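Local coordinates for protein cellobiose 2-epimerase (Caldibacillus thermoamylovorans, PDB 5ZHB) that probably converts cellobiose and related beta-1,4-linked disaccharides reversibly into their C2 epimers, changing the reducing-end glucose to mannose, at residues V5-N10 against R334-V339; E11-I16 against E69-Q74. All coordinates share one frame; numbering follows the deposited sequence.

In the fold
Both contacts are made by helix 2-21, which lies in the outer ring of helices of an (alpha/alpha)6 barrel, the fold of the GlcNAc 2-epimerase family. In contact 1 it meets helix 326-343, the last outer-ring helix along the chain. In contact 2 it meets helix 69-86, the next outer-ring helix after it. Together they seat helix 2-21 between its two outer-ring neighbours, where the ring closes. The two contact centres are about 17 Å apart. They still touch, since W336 CH2 packs 4.2 Å from E11 CB. Their centres lie about 20 and 19 Å from the centre of the chain, on the outer side of the barrel.

Contact 1. Residues V5-N10 against R334-V339; sequences VNEFRN and RIWDYV
W336 reaches from helix 326-343 to E7 and F8 on helix 2-21. Its CB carries CG anti to the backbone N, which sends the indole across the gap between the helices. CG meets F8 CE1 at 3.6 Å. CD1 is 3.7 Å from both F8 CE1 and E7 OE1. NE1 donates a hydrogen bond of 2.8 Å to E7 OE1, with an N-H...O angle of 163°. The oxygen sits close to the indole plane, and the carboxylate is turned 49° from that plane. E7 OE1 also forms a salt bridge with K340, one helical turn beyond W336, so two donors from helix 326-343 grip one oxygen. These are the first and last helices of the outer ring of the (alpha/alpha)6 barrel. CD2 and CE2 lie at the centre of the indole, and F8 CE1 comes down over them, 3.4 Å from CD2. The pair is T-shaped, with the edge of F8 on one face of W336 and planes at 83°. Farther out, CZ2 meets F8 CD1 at 3.7 Å, and CH2, at the tip, is 4.0 Å from the same F8 CD1. F8 in turn meets F380 and F384 of the inner helix 375-387. A leucine at W336 would probably leave E7 without its indole N-H and the edge of F8 without a flat face to rest on.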
loop_
_atom_site.group_PDB
_atom_site.type_symbol
_atom_site.label_atom_id
_atom_site.label_comp_id
_atom_site.label_asym_id
_atom_site.label_seq_id
_atom_site.Cartn_x
_atom_site.Cartn_y
_atom_site.Cartn_z
ATOM N N VAL A 5 14.356 12.572 -10.992
ATOM C CA VAL A 5 14.597 11.259 -10.409
ATOM C C VAL A 5 15.799 11.286 -9.465
ATOM O O VAL A 5 15.787 10.598 -8.437
ATOM C CB VAL A 5 14.711 10.154 -11.473
ATOM C CG1 VAL A 5 15.147 8.820 -10.879
ATOM C CG2 VAL A 5 13.382 9.978 -12.190
ATOM N N ASN A 6 16.816 12.101 -9.774
ATOM C CA ASN A 6 17.916 12.274 -8.838
ATOM C C ASN A 6 17.410 12.897 -7.546
ATOM O O ASN A 6 17.902 12.588 -6.476
ATOM C CB ASN A 6 19.064 13.101 -9.410
ATOM C CG ASN A 6 19.925 12.282 -10.344
ATOM O OD1 ASN A 6 20.439 11.224 -9.958
ATOM N ND2 ASN A 6 20.095 12.738 -11.574
ATOM N N GLU A 7 16.434 13.789 -7.619
ATOM C CA GLU A 7 15.874 14.381 -6.416
ATOM C C GLU A 7 15.118 13.339 -5.586
ATOM O O GLU A 7 15.148 13.397 -4.352
ATOM C CB GLU A 7 14.970 15.560 -6.749
ATOM C CG GLU A 7 15.774 16.798 -7.128
ATOM C CD GLU A 7 14.948 18.063 -7.144
ATOM O OE1 GLU A 7 13.754 18.031 -6.775
ATOM O OE2 GLU A 7 15.526 19.100 -7.542
ATOM N N PHE A 8 14.477 12.378 -6.253
ATOM C CA PHE A 8 13.728 11.343 -5.532
ATOM C C PHE A 8 14.683 10.354 -4.870
ATOM O O PHE A 8 14.495 9.939 -3.720
ATOM C CB PHE A 8 12.827 10.543 -6.470
ATOM C CG PHE A 8 11.822 11.342 -7.284
ATOM C CD1 PHE A 8 11.445 12.631 -6.920
ATOM C CD2 PHE A 8 11.247 10.787 -8.423
ATOM C CE1 PHE A 8 10.510 13.328 -7.676
ATOM C CE2 PHE A 8 10.311 11.489 -9.175
ATOM C CZ PHE A 8 9.945 12.757 -8.800
ATOM N N ARG A 9 15.705 9.950 -5.615
ATOM C CA ARG A 9 16.721 9.054 -5.095
ATOM C C ARG A 9 17.471 9.672 -3.916
ATOM O O ARG A 9 17.768 8.968 -2.964
ATOM C CB ARG A 9 17.735 8.736 -6.196
ATOM C CG ARG A 9 18.663 7.586 -5.858
ATOM C CD ARG A 9 19.705 7.464 -6.976
ATOM N NE ARG A 9 20.665 6.406 -6.660
ATOM C CZ ARG A 9 21.049 5.429 -7.480
ATOM N NH1 ARG A 9 20.539 5.322 -8.699
ATOM N NH2 ARG A 9 21.946 4.549 -7.066
ATOM N N ASN A 10 17.832 10.962 -4.013
ATOM C CA ASN A 10 18.437 11.684 -2.908
ATOM C C ASN A 10 17.509 11.650 -1.690
ATOM O O ASN A 10 17.963 11.403 -0.574
ATOM C CB ASN A 10 18.793 13.094 -3.349
ATOM C CG ASN A 10 19.278 13.965 -2.221
ATOM O OD1 ASN A 10 18.594 14.917 -1.813
ATOM N ND2 ASN A 10 20.437 13.638 -1.684
ATOM N N ARG A 334 4.365 19.232 -10.417
ATOM C CA ARG A 334 3.731 20.126 -9.472
ATOM C C ARG A 334 3.441 19.437 -8.134
ATOM O O ARG A 334 3.536 20.063 -7.080
ATOM C CB ARG A 334 2.420 20.697 -10.017
ATOM C CG ARG A 334 2.670 21.552 -11.251
ATOM C CD ARG A 334 1.341 22.000 -11.850
ATOM N NE ARG A 334 0.776 23.055 -11.014
ATOM C CZ ARG A 334 -0.486 23.241 -10.654
ATOM N NH1 ARG A 334 -1.450 22.398 -10.989
ATOM N NH2 ARG A 334 -0.775 24.287 -9.913
ATOM N N ILE A 335 3.091 18.148 -8.147
ATOM C CA ILE A 335 2.947 17.446 -6.878
ATOM C C ILE A 335 4.299 17.437 -6.163
ATOM O O ILE A 335 4.362 17.635 -4.953
ATOM C CB ILE A 335 2.428 16.008 -7.065
ATOM C CG1 ILE A 335 1.060 15.987 -7.747
ATOM C CG2 ILE A 335 2.393 15.271 -5.717
ATOM C CD1 ILE A 335 0.729 14.630 -8.336
ATOM N N TRP A 336 5.368 17.148 -6.900
ATOM C CA TRP A 336 6.664 17.043 -6.271
ATOM C C TRP A 336 7.067 18.361 -5.621
ATOM O O TRP A 336 7.525 18.381 -4.475
ATOM C CB TRP A 336 7.707 16.586 -7.274
ATOM C CG TRP A 336 9.078 16.458 -6.669
ATOM C CD1 TRP A 336 10.218 17.007 -7.170
ATOM C CD2 TRP A 336 9.464 15.700 -5.505
ATOM N NE1 TRP A 336 11.287 16.670 -6.390
ATOM C CE2 TRP A 336 10.865 15.853 -5.373
ATOM C CE3 TRP A 336 8.791 14.912 -4.565
ATOM C CZ2 TRP A 336 11.592 15.253 -4.353
ATOM C CZ3 TRP A 336 9.525 14.309 -3.550
ATOM C CH2 TRP A 336 10.901 14.468 -3.461
ATOM N N ASP A 337 6.853 19.479 -6.321
ATOM C CA ASP A 337 7.115 20.781 -5.726
ATOM C C ASP A 337 6.324 21.017 -4.452
ATOM O O ASP A 337 6.841 21.579 -3.489
ATOM C CB ASP A 337 6.770 21.937 -6.649
ATOM C CG ASP A 337 8.010 22.448 -7.353
ATOM O OD1 ASP A 337 8.948 22.872 -6.624
ATOM O OD2 ASP A 337 8.047 22.343 -8.596
ATOM N N TYR A 338 5.037 20.676 -4.478
ATOM C CA TYR A 338 4.227 20.799 -3.285
ATOM C C TYR A 338 4.835 19.967 -2.147
ATOM O O TYR A 338 4.922 20.443 -1.007
ATOM C CB TYR A 338 2.801 20.325 -3.546
ATOM C CG TYR A 338 1.928 20.461 -2.319
ATOM C CD1 TYR A 338 1.191 21.612 -2.065
ATOM C CD2 TYR A 338 1.847 19.414 -1.409
ATOM C CE1 TYR A 338 0.417 21.731 -0.918
ATOM C CE2 TYR A 338 1.109 19.540 -0.257
ATOM C CZ TYR A 338 0.381 20.687 -0.013
ATOM O OH TYR A 338 -0.346 20.715 1.139
ATOM N N VAL A 339 5.182 18.706 -2.467
ATOM C CA VAL A 339 5.690 17.752 -1.497
ATOM C C VAL A 339 6.991 18.264 -0.860
ATOM O O VAL A 339 7.181 18.149 0.354
ATOM C CB VAL A 339 5.891 16.351 -2.105
ATOM C CG1 VAL A 339 6.693 15.429 -1.201
ATOM C CG2 VAL A 339 4.555 15.685 -2.412
#

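Contact 2. Residues E11-I16 against E69-Q74; sequences ELETHI and EAYLQQ
E13 and Y71 cross at about a right angle, with the phenol oxygen beside the glutamate chain. Y71 points from helix 69-86 toward helix 2-21 and presents its hydroxyl. E13 starts off to one side, with CG anti to the carbonyl carbon (chi1 -67°), and its chain then runs extended past the phenol oxygen. Y71 OH therefore lies alongside the aliphatic part of E13, 3.5 Å from CG and 3.8 Å from CB. At the end of the chain the hydroxyl gives a hydrogen bond of 3.1 Å to E13 OE2. E13 OE2 accepts with its anti lone pair, the one turned away from OE1. OE2 stands at the edge of the tyrosine ring, near its plane and 3.8 Å from CE2. The carboxylate itself is rotated 54° from the ring. Helices 2-21 and 69-86 are both in the outer ring of the (alpha/alpha)6 barrel. Within 11-16 and 69-74 the nearest CA atoms are those of E13 and Y71, 10.1 Å apart. E13 and Y71 bridge that distance with their side chains. The carboxylate has two cationic partners as well: R9 pairs with OE1 from the same helix, and K68, next to the 69-74 segment, pairs with OE2. OE2 thus takes both the phenol and the lysine, and these charges would be expected to keep E13 ionised. L66 of helix 49-66 packs against E13, while L17 of helix 2-21 touches Y71. Around E13 the helix widens into a pi-type turn at 12-16, where E11 O accepts from both H15 N and I16 N.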
loop_
_atom_site.group_PDB
_atom_site.type_symbol
_atom_site.label_atom_id
_atom_site.label_comp_id
_atom_site.label_asym_id
_atom_site.label_seq_id
_atom_site.Cartn_x
_atom_site.Cartn_y
_atom_site.Cartn_z
ATOM N N GLU A 11 16.216 11.917 -1.907
ATOM C CA GLU A 11 15.240 11.936 -0.817
ATOM C C GLU A 11 15.212 10.560 -0.171
ATOM O O GLU A 11 15.287 10.448 1.068
ATOM C CB GLU A 11 13.870 12.472 -1.253
ATOM C CG GLU A 11 12.783 12.410 -0.177
ATOM C CD GLU A 11 13.067 13.167 1.119
ATOM O OE1 GLU A 11 13.906 14.092 1.091
ATOM O OE2 GLU A 11 12.469 12.831 2.165
ATOM N N LEU A 12 15.206 9.524 -1.003
ATOM C CA LEU A 12 15.109 8.161 -0.513
ATOM C C LEU A 12 16.332 7.795 0.332
ATOM O O LEU A 12 16.187 7.333 1.454
ATOM C CB LEU A 12 14.951 7.187 -1.667
ATOM C CG LEU A 12 14.937 5.707 -1.291
ATOM C CD1 LEU A 12 13.789 5.412 -0.332
ATOM C CD2 LEU A 12 14.839 4.887 -2.545
ATOM N N GLU A 13 17.521 7.967 -0.242
ATOM C CA GLU A 13 18.752 7.433 0.334
ATOM C C GLU A 13 19.281 8.328 1.451
ATOM O O GLU A 13 19.930 7.825 2.350
ATOM C CB GLU A 13 19.781 7.244 -0.780
ATOM C CG GLU A 13 19.367 6.155 -1.762
ATOM C CD GLU A 13 20.490 5.542 -2.584
ATOM O OE1 GLU A 13 20.905 6.203 -3.560
ATOM O OE2 GLU A 13 20.940 4.415 -2.230
ATOM N N THR A 14 19.015 9.639 1.424
ATOM C CA THR A 14 19.615 10.514 2.426
ATOM C C THR A 14 18.629 10.909 3.525
ATOM O O THR A 14 19.076 11.430 4.536
ATOM C CB THR A 14 20.271 11.762 1.817
ATOM O OG1 THR A 14 19.273 12.690 1.419
ATOM C CG2 THR A 14 21.211 11.446 0.667
ATOM N N HIS A 15 17.302 10.708 3.342
ATOM C CA HIS A 15 16.333 11.196 4.318
ATOM C C HIS A 15 15.444 10.028 4.762
ATOM O O HIS A 15 15.413 9.709 5.952
ATOM C CB HIS A 15 15.603 12.425 3.765
ATOM C CG HIS A 15 14.712 13.135 4.728
ATOM N ND1 HIS A 15 15.075 13.424 6.026
ATOM C CD2 HIS A 15 13.495 13.658 4.557
ATOM C CE1 HIS A 15 14.076 14.076 6.610
ATOM N NE2 HIS A 15 13.113 14.233 5.719
ATOM N N ILE A 16 14.753 9.374 3.811
ATOM C CA ILE A 16 13.710 8.404 4.148
ATOM C C ILE A 16 14.320 7.166 4.792
ATOM O O ILE A 16 13.975 6.806 5.916
ATOM C CB ILE A 16 12.848 8.002 2.928
ATOM C CG1 ILE A 16 12.127 9.206 2.332
ATOM C CG2 ILE A 16 11.876 6.908 3.357
ATOM C CD1 ILE A 16 11.384 8.935 1.032
ATOM N N GLU A 69 24.153 -2.972 0.752
ATOM C CA GLU A 69 24.023 -4.128 1.628
ATOM C C GLU A 69 23.340 -3.744 2.946
ATOM O O GLU A 69 22.700 -4.582 3.569
ATOM C CB GLU A 69 25.392 -4.772 1.875
ATOM C CG GLU A 69 25.341 -6.280 2.123
ATOM C CD GLU A 69 25.053 -7.206 0.935
ATOM O OE1 GLU A 69 24.846 -6.766 -0.229
ATOM O OE2 GLU A 69 25.062 -8.438 1.184
ATOM N N ALA A 70 23.460 -2.490 3.382
ATOM C CA ALA A 70 22.748 -2.049 4.575
ATOM C C ALA A 70 21.241 -2.308 4.436
ATOM O O ALA A 70 20.590 -2.676 5.412
ATOM C CB ALA A 70 23.016 -0.597 4.852
ATOM N N TYR A 71 20.701 -2.163 3.218
ATOM C CA TYR A 71 19.270 -2.302 2.988
ATOM C C TYR A 71 18.843 -3.759 3.172
ATOM O O TYR A 71 17.784 -4.024 3.738
ATOM C CB TYR A 71 18.870 -1.753 1.610
ATOM C CG TYR A 71 19.178 -0.282 1.371
ATOM C CD1 TYR A 71 19.319 0.628 2.419
ATOM C CD2 TYR A 71 19.322 0.197 0.075
ATOM C CE1 TYR A 71 19.599 1.965 2.188
ATOM C CE2 TYR A 71 19.624 1.523 -0.171
ATOM C CZ TYR A 71 19.765 2.404 0.882
ATOM O OH TYR A 71 20.026 3.704 0.598
ATOM N N LEU A 72 19.675 -4.691 2.695
ATOM C CA LEU A 72 19.479 -6.115 2.918
ATOM C C LEU A 72 19.499 -6.455 4.408
ATOM O O LEU A 72 18.729 -7.315 4.842
ATOM C CB LEU A 72 20.514 -6.972 2.184
ATOM C CG LEU A 72 20.372 -8.487 2.382
ATOM C CD1 LEU A 72 19.010 -8.972 1.916
ATOM C CD2 LEU A 72 21.479 -9.269 1.668
ATOM N N GLN A 73 20.416 -5.836 5.167
ATOM C CA GLN A 73 20.508 -6.068 6.602
ATOM C C GLN A 73 19.230 -5.592 7.293
ATOM O O GLN A 73 18.740 -6.231 8.212
ATOM C CB GLN A 73 21.760 -5.417 7.187
ATOM C CG GLN A 73 23.060 -6.098 6.754
ATOM C CD GLN A 73 24.314 -5.438 7.291
ATOM O OE1 GLN A 73 25.424 -5.691 6.807
ATOM N NE2 GLN A 73 24.153 -4.570 8.282
ATOM N N GLN A 74 18.677 -4.455 6.855
ATOM C CA GLN A 74 17.411 -3.994 7.409
ATOM C C GLN A 74 16.303 -4.982 7.055
ATOM O O GLN A 74 15.491 -5.339 7.908
ATOM C CB GLN A 74 17.101 -2.582 6.908
ATOM C CG GLN A 74 18.163 -1.554 7.284
ATOM C CD GLN A 74 18.257 -1.386 8.777
ATOM O OE1 GLN A 74 17.242 -1.266 9.470
ATOM N NE2 GLN A 74 19.478 -1.414 9.291
#